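Side-chain contacts in ethylbenzene dehydrogenase alpha-subunit (Aromatoleum aromaticum, PDB 2IVF), which carries a molybdenum atom, two molybdopterin guanine dinucleotides and an iron/sulfur cluster as a member of the molybdopterin oxidoreductase family: residues A[175-178]-A[179-183]; A[695-698]-A[699-702]; A[710-713]-A[714-718]. All blocks are in the same frame, centred on the assembly; numbering follows the deposited sequence.

Contact 1. Residues A[175-178]-A[179-183]; sequences IDSF and EAQGS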
# COMPACT_ATOMS: atom_id res chain seq x y z
N ILE A 175 14.82 10.92 -35.52
CA ILE A 175 15.10 11.37 -36.87
C ILE A 175 15.19 10.19 -37.83
O ILE A 175 14.55 10.20 -38.87
CB ILE A 175 16.38 12.17 -36.91
CG1 ILE A 175 16.20 13.48 -36.12
CG2 ILE A 175 16.76 12.51 -38.32
CD1 ILE A 175 17.44 14.27 -35.91
N ASP A 176 15.98 9.18 -37.47
CA ASP A 176 16.16 8.02 -38.37
C ASP A 176 14.79 7.41 -38.76
O ASP A 176 14.49 7.14 -39.91
CB ASP A 176 16.97 6.94 -37.65
CG ASP A 176 18.45 7.28 -37.53
OD1 ASP A 176 18.95 8.16 -38.22
OD2 ASP A 176 19.12 6.63 -36.70
N SER A 177 13.93 7.24 -37.77
CA SER A 177 12.64 6.57 -38.01
C SER A 177 11.66 7.47 -38.78
O SER A 177 10.95 7.02 -39.68
CB SER A 177 12.05 6.10 -36.70
OG SER A 177 10.76 5.56 -36.92
N PHE A 178 11.66 8.76 -38.44
CA PHE A 178 10.84 9.73 -39.18
C PHE A 178 11.26 9.82 -40.64
O PHE A 178 10.41 9.87 -41.50
CB PHE A 178 10.92 11.11 -38.53
CG PHE A 178 10.13 11.22 -37.24
CD1 PHE A 178 9.72 10.07 -36.53
CD2 PHE A 178 9.84 12.45 -36.72
CE1 PHE A 178 9.02 10.17 -35.34
CE2 PHE A 178 9.13 12.58 -35.55
CZ PHE A 178 8.72 11.42 -34.83
N GLU A 179 12.56 9.83 -40.91
CA GLU A 179 13.04 9.83 -42.29
C GLU A 179 12.66 8.54 -43.02
O GLU A 179 12.27 8.59 -44.18
CB GLU A 179 14.55 10.02 -42.32
CG GLU A 179 14.98 11.39 -41.88
CD GLU A 179 14.61 12.45 -42.89
OE1 GLU A 179 14.94 12.24 -44.07
OE2 GLU A 179 13.99 13.47 -42.49
N ALA A 180 12.79 7.41 -42.36
CA ALA A 180 12.46 6.13 -42.98
C ALA A 180 10.95 5.93 -43.27
O ALA A 180 10.60 5.38 -44.30
CB ALA A 180 12.97 4.97 -42.11
N GLN A 181 10.08 6.43 -42.42
CA GLN A 181 8.66 6.03 -42.48
C GLN A 181 7.64 7.00 -41.87
O GLN A 181 6.49 6.62 -41.64
CB GLN A 181 8.50 4.70 -41.75
CG GLN A 181 8.74 4.75 -40.25
CD GLN A 181 8.45 3.45 -39.58
OE1 GLN A 181 7.82 2.57 -40.17
NE2 GLN A 181 8.91 3.30 -38.33
N GLY A 182 8.04 8.24 -41.62
CA GLY A 182 7.15 9.20 -40.97
C GLY A 182 6.96 8.94 -39.50
O GLY A 182 7.64 8.10 -38.90
N SER A 183 5.97 9.61 -38.94
CA SER A 183 5.86 9.73 -37.53
C SER A 183 5.30 8.47 -36.84
O SER A 183 5.36 8.37 -35.62
CB SER A 183 5.02 10.98 -37.21
OG SER A 183 3.65 10.79 -37.49

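Contact 2. Residues A[695-698]-A[699-702]; sequences LKKV and GERA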
# COMPACT_ATOMS: atom_id res chain seq x y z
N LEU A 695 13.78 17.29 -27.50
CA LEU A 695 13.27 18.04 -28.65
C LEU A 695 14.25 19.09 -29.22
O LEU A 695 14.30 19.29 -30.42
CB LEU A 695 11.90 18.66 -28.32
CG LEU A 695 10.80 17.65 -28.09
CD1 LEU A 695 9.49 18.37 -27.80
CD2 LEU A 695 10.68 16.69 -29.28
N LYS A 696 15.02 19.78 -28.37
CA LYS A 696 16.03 20.72 -28.84
C LYS A 696 17.05 19.95 -29.65
O LYS A 696 17.39 20.32 -30.78
CB LYS A 696 16.69 21.38 -27.61
CG LYS A 696 17.72 22.48 -27.88
CD LYS A 696 18.38 22.93 -26.57
CE LYS A 696 19.54 23.93 -26.75
NZ LYS A 696 20.91 23.28 -27.05
N LYS A 697 17.48 18.82 -29.10
CA LYS A 697 18.45 17.94 -29.77
C LYS A 697 17.93 17.39 -31.08
O LYS A 697 18.68 17.29 -32.02
CB LYS A 697 18.83 16.77 -28.87
CG LYS A 697 19.73 17.18 -27.72
CD LYS A 697 21.13 17.40 -28.19
CE LYS A 697 21.98 18.01 -27.09
NZ LYS A 697 23.11 18.79 -27.66
N VAL A 698 16.65 17.06 -31.14
CA VAL A 698 16.05 16.65 -32.40
C VAL A 698 16.24 17.75 -33.45
O VAL A 698 16.69 17.47 -34.57
CB VAL A 698 14.57 16.30 -32.22
CG1 VAL A 698 13.87 16.23 -33.50
CG2 VAL A 698 14.44 14.98 -31.45
N GLY A 699 15.92 18.98 -33.08
CA GLY A 699 16.14 20.13 -33.93
C GLY A 699 17.60 20.30 -34.32
O GLY A 699 17.92 20.45 -35.49
N GLU A 700 18.49 20.28 -33.33
CA GLU A 700 19.92 20.55 -33.54
C GLU A 700 20.53 19.44 -34.41
O GLU A 700 21.25 19.73 -35.37
CB GLU A 700 20.65 20.63 -32.19
CG GLU A 700 20.37 21.92 -31.38
CD GLU A 700 21.04 21.96 -30.01
OE1 GLU A 700 21.68 20.95 -29.62
OE2 GLU A 700 20.91 23.00 -29.31
N ARG A 701 20.22 18.19 -34.08
CA ARG A 701 20.74 17.03 -34.79
C ARG A 701 20.19 17.01 -36.21
O ARG A 701 20.94 16.77 -37.18
CB ARG A 701 20.40 15.73 -34.05
CG ARG A 701 21.03 15.60 -32.62
CD ARG A 701 22.54 15.63 -32.68
NE ARG A 701 22.94 14.51 -33.53
CZ ARG A 701 23.88 14.54 -34.45
NH1 ARG A 701 24.61 15.63 -34.69
NH2 ARG A 701 24.08 13.45 -35.18
N ALA A 702 18.92 17.34 -36.36
CA ALA A 702 18.34 17.42 -37.70
C ALA A 702 19.11 18.45 -38.49
O ALA A 702 19.50 18.21 -39.65
CB ALA A 702 16.88 17.76 -37.65
O HOH W 1 23.56 19.22 -30.66

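Contact 3. Residues A[710-713]-A[714-718]; sequences FNDH and NGRKR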
# COMPACT_ATOMS: atom_id res chain seq x y z
N PHE A 710 9.79 16.23 -41.57
CA PHE A 710 9.32 14.85 -41.56
C PHE A 710 7.83 14.83 -41.86
O PHE A 710 7.16 15.83 -41.66
CB PHE A 710 9.60 14.19 -40.21
CG PHE A 710 8.93 14.88 -39.05
CD1 PHE A 710 9.51 15.98 -38.46
CD2 PHE A 710 7.72 14.41 -38.55
CE1 PHE A 710 8.92 16.60 -37.39
CE2 PHE A 710 7.11 15.03 -37.46
CZ PHE A 710 7.71 16.13 -36.88
N ASN A 711 7.34 13.69 -42.33
CA ASN A 711 5.91 13.49 -42.61
C ASN A 711 5.14 12.99 -41.41
O ASN A 711 5.54 11.99 -40.79
CB ASN A 711 5.69 12.43 -43.69
CG ASN A 711 5.98 12.93 -45.07
OD1 ASN A 711 6.63 13.96 -45.26
ND2 ASN A 711 5.50 12.21 -46.06
N ASP A 712 4.01 13.61 -41.10
CA ASP A 712 3.15 13.08 -40.03
C ASP A 712 2.35 11.90 -40.60
O ASP A 712 2.57 11.51 -41.74
CB ASP A 712 2.26 14.18 -39.43
CG ASP A 712 1.22 14.68 -40.38
OD1 ASP A 712 1.04 14.07 -41.44
OD2 ASP A 712 0.59 15.70 -40.05
N HIS A 713 1.45 11.31 -39.82
CA HIS A 713 0.79 10.10 -40.31
C HIS A 713 -0.16 10.35 -41.49
O HIS A 713 -0.46 9.42 -42.23
CB HIS A 713 0.10 9.29 -39.22
CG HIS A 713 -1.21 9.83 -38.75
ND1 HIS A 713 -1.32 10.99 -38.01
CD2 HIS A 713 -2.46 9.33 -38.85
CE1 HIS A 713 -2.58 11.19 -37.69
NE2 HIS A 713 -3.30 10.20 -38.19
N ASN A 714 -0.60 11.59 -41.69
CA ASN A 714 -1.43 11.92 -42.85
C ASN A 714 -0.61 12.41 -44.01
O ASN A 714 -1.17 12.75 -45.05
CB ASN A 714 -2.49 12.94 -42.48
CG ASN A 714 -3.51 12.36 -41.54
OD1 ASN A 714 -3.79 12.93 -40.48
ND2 ASN A 714 -4.04 11.18 -41.89
N GLY A 715 0.71 12.45 -43.84
CA GLY A 715 1.63 12.83 -44.91
C GLY A 715 1.84 14.33 -45.06
O GLY A 715 2.37 14.77 -46.08
N ARG A 716 1.41 15.10 -44.07
CA ARG A 716 1.73 16.51 -43.99
C ARG A 716 3.12 16.70 -43.38
O ARG A 716 3.54 15.93 -42.52
CB ARG A 716 0.68 17.25 -43.16
CG ARG A 716 -0.72 17.21 -43.75
CD ARG A 716 -1.81 17.59 -42.72
NE ARG A 716 -1.90 19.04 -42.48
CZ ARG A 716 -1.78 19.65 -41.29
NH1 ARG A 716 -1.56 18.97 -40.17
NH2 ARG A 716 -1.89 20.97 -41.21
N LYS A 717 3.81 17.75 -43.80
CA LYS A 717 5.18 17.98 -43.39
C LYS A 717 5.25 18.82 -42.12
O LYS A 717 4.55 19.81 -41.99
CB LYS A 717 5.94 18.72 -44.51
CG LYS A 717 6.58 17.80 -45.57
CD LYS A 717 5.58 16.85 -46.21
CE LYS A 717 6.13 16.19 -47.47
NZ LYS A 717 5.16 15.18 -48.01
N ARG A 718 6.11 18.41 -41.19
CA ARG A 718 6.39 19.17 -39.98
C ARG A 718 7.89 19.42 -39.86
O ARG A 718 8.70 18.56 -40.20
CB ARG A 718 5.92 18.41 -38.75
CG ARG A 718 4.42 18.27 -38.67
CD ARG A 718 4.01 17.49 -37.49
NE ARG A 718 2.59 17.17 -37.62
CZ ARG A 718 1.75 17.01 -36.61
NH1 ARG A 718 2.16 17.11 -35.34
NH2 ARG A 718 0.49 16.73 -36.88
O HOH W 2 -2.40 15.20 -39.90

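Contact 1. Residues A[175-178]-A[179-183]
Ser-177 turns OG to the side of its carbonyl carbon (chi1 175°), and Gln-181, one turn on, sets CG between its own backbone N and carbonyl carbon (chi1 67°) before running out extended; together these torsions pair hydroxyl and amide in the C-terminal part of helix 163-181. Gln-181 NE2 donates to Ser-177 OG over 3.2 Å, nearly straight, with OG practically in the amide plane. NE2 also bonds Thr-599 O, and the two acceptors together probably help fix the amide's rotation. Nearer the backbone, Gln-181 CG rests 3.2 Å from Ser-177 O, the same oxygen that accepts from Gln-181 N.

Ile-175 and Glu-179 run side by side, CG2 of the isoleucine 4.1 Å from CG of the glutamate. The Glu-179 chain then bends at chi2, and its OE2 bonds Tyr-720 OH.

Gly-182 N bonds Phe-178 O at 2.9 Å. Gly-182, with a positive phi of 74°, departs from helical backbone angles. That departure brings Ser-183 across the Phe-178 ring: Ser-183 CA makes a CH-pi contact over one face, 4.2 Å from the Phe-178 centroid and shifted toward the rim.

Contact 2. Residues A[695-698]-A[699-702]
Glu-700 shares its carboxylate between two consecutive lysines, Lys-696 one full turn back and Lys-697 three residues back, forming a salt-bridge network along the surface of helix 687-704; the Lys-696 half is modelled too short, so the exact places of its NZ and of Glu-700 OE2 are doubtful. The glutamate is extended beyond CG. Lys-697 NZ meets OE1 of Glu-700 at 3.2 Å, nearly in line with the C-O bond. The lysine is bent at chi2 (-76°), which, with chi1 at -73°, swings its chain across to that oxygen. A water spans the same two atoms, accepting from Lys-697 NZ at 3.1 Å and donating to Glu-700 OE1 at 2.8 Å. Lys-696 stays extended until chi4, where NZ turns in toward OE2 of Glu-700.

On the flank that faces helix 163-181, Arg-701 packs CG at 3.0 Å from Lys-697 O, which also accepts from Arg-701 N. The arginine then bends twice, and its NH2 forms a salt bridge with Asp-172. Val-698 is buried, touching Ala-171 and Tyr-720.

The stronger partner of Lys-697 NZ is Asp-164 of helix 163-181, with which it forms a salt bridge. With two carboxylates and a water around it, this ammonium is probably held charged, and it links the Glu-700 network to the neighbouring helix.

Contact 3. Residues A[710-713]-A[714-718]
Arg-718 lays its CB over one face of the Phe-710 ring, a CH-pi contact 3.9 Å from the ring centroid and offset toward the rim; CZ of Phe-710 is the nearest ring atom to that CB, at 3.4 Å. The phenylalanine reaches back over its partner because chi1 is 60°, with CG between backbone N and carbonyl carbon. On the opposite face of the two strands, Asn-711 and Lys-717 run alongside each other, OD1 of the asparagine 3.2 Å from CE of the lysine. His-713 has OD1 of Asn-714 above one ring face, while its two ring nitrogens bond Asp-211 and Asp-590.

Backbone bonds make this a beta hairpin of strands 709-711 and 717-719. Phe-710 and Arg-718 form the hydrogen-bonded antiparallel pair, Asn-711 and Lys-717 the non-hydrogen-bonded one, and Asp-712 N closes on Arg-716 O. A type I turn runs from Asp-712 to Gly-715, whose N donates to Asp-712 O.

Charge and side-chain bonds gather on Asp-712. Its OD1 accepts from Arg-716 N at 2.8 Å, from above the carboxylate plane, and weakly from Asn-714 N. OD2 faces the edge of the Arg-718 guanidinium, whose plane is turned 65° from the carboxylate; the salt bridge to Arg-718 NH2 is 3.3 Å and its hydrogen bonds are weak. The strongest partner of that guanidinium is Leu-209 O, bonded by NH1, which also bonds Tyr-208 O. Arg-716 NH1 adds only a long salt bridge to OD2. A water donates to both Asp-712 OD2, at 3.0 Å, and Asn-714 OD1, at 2.7 Å.

In the fold
From the N terminus, contact 1 comes first, at the end of helix 163-181; contact 2 follows much later on helix 687-704, and contact 3 soon after, closing the short hairpin turn. They are in series and neither nest nor cross. The first two are made of contacts between neighbouring turns of one helix, yet they meet: Ile-175 CD1 packs 3.4 Å from Ala-702 N, joining the two helices. Contact 1 also abuts the hairpin, where the Phe-178 and Phe-710 rings meet with planes at about 40° and CD2 of each 3.4 Å apart. Contacts 2 and 3 do not touch, their centres about 17 Å apart; contact 1 lies against both.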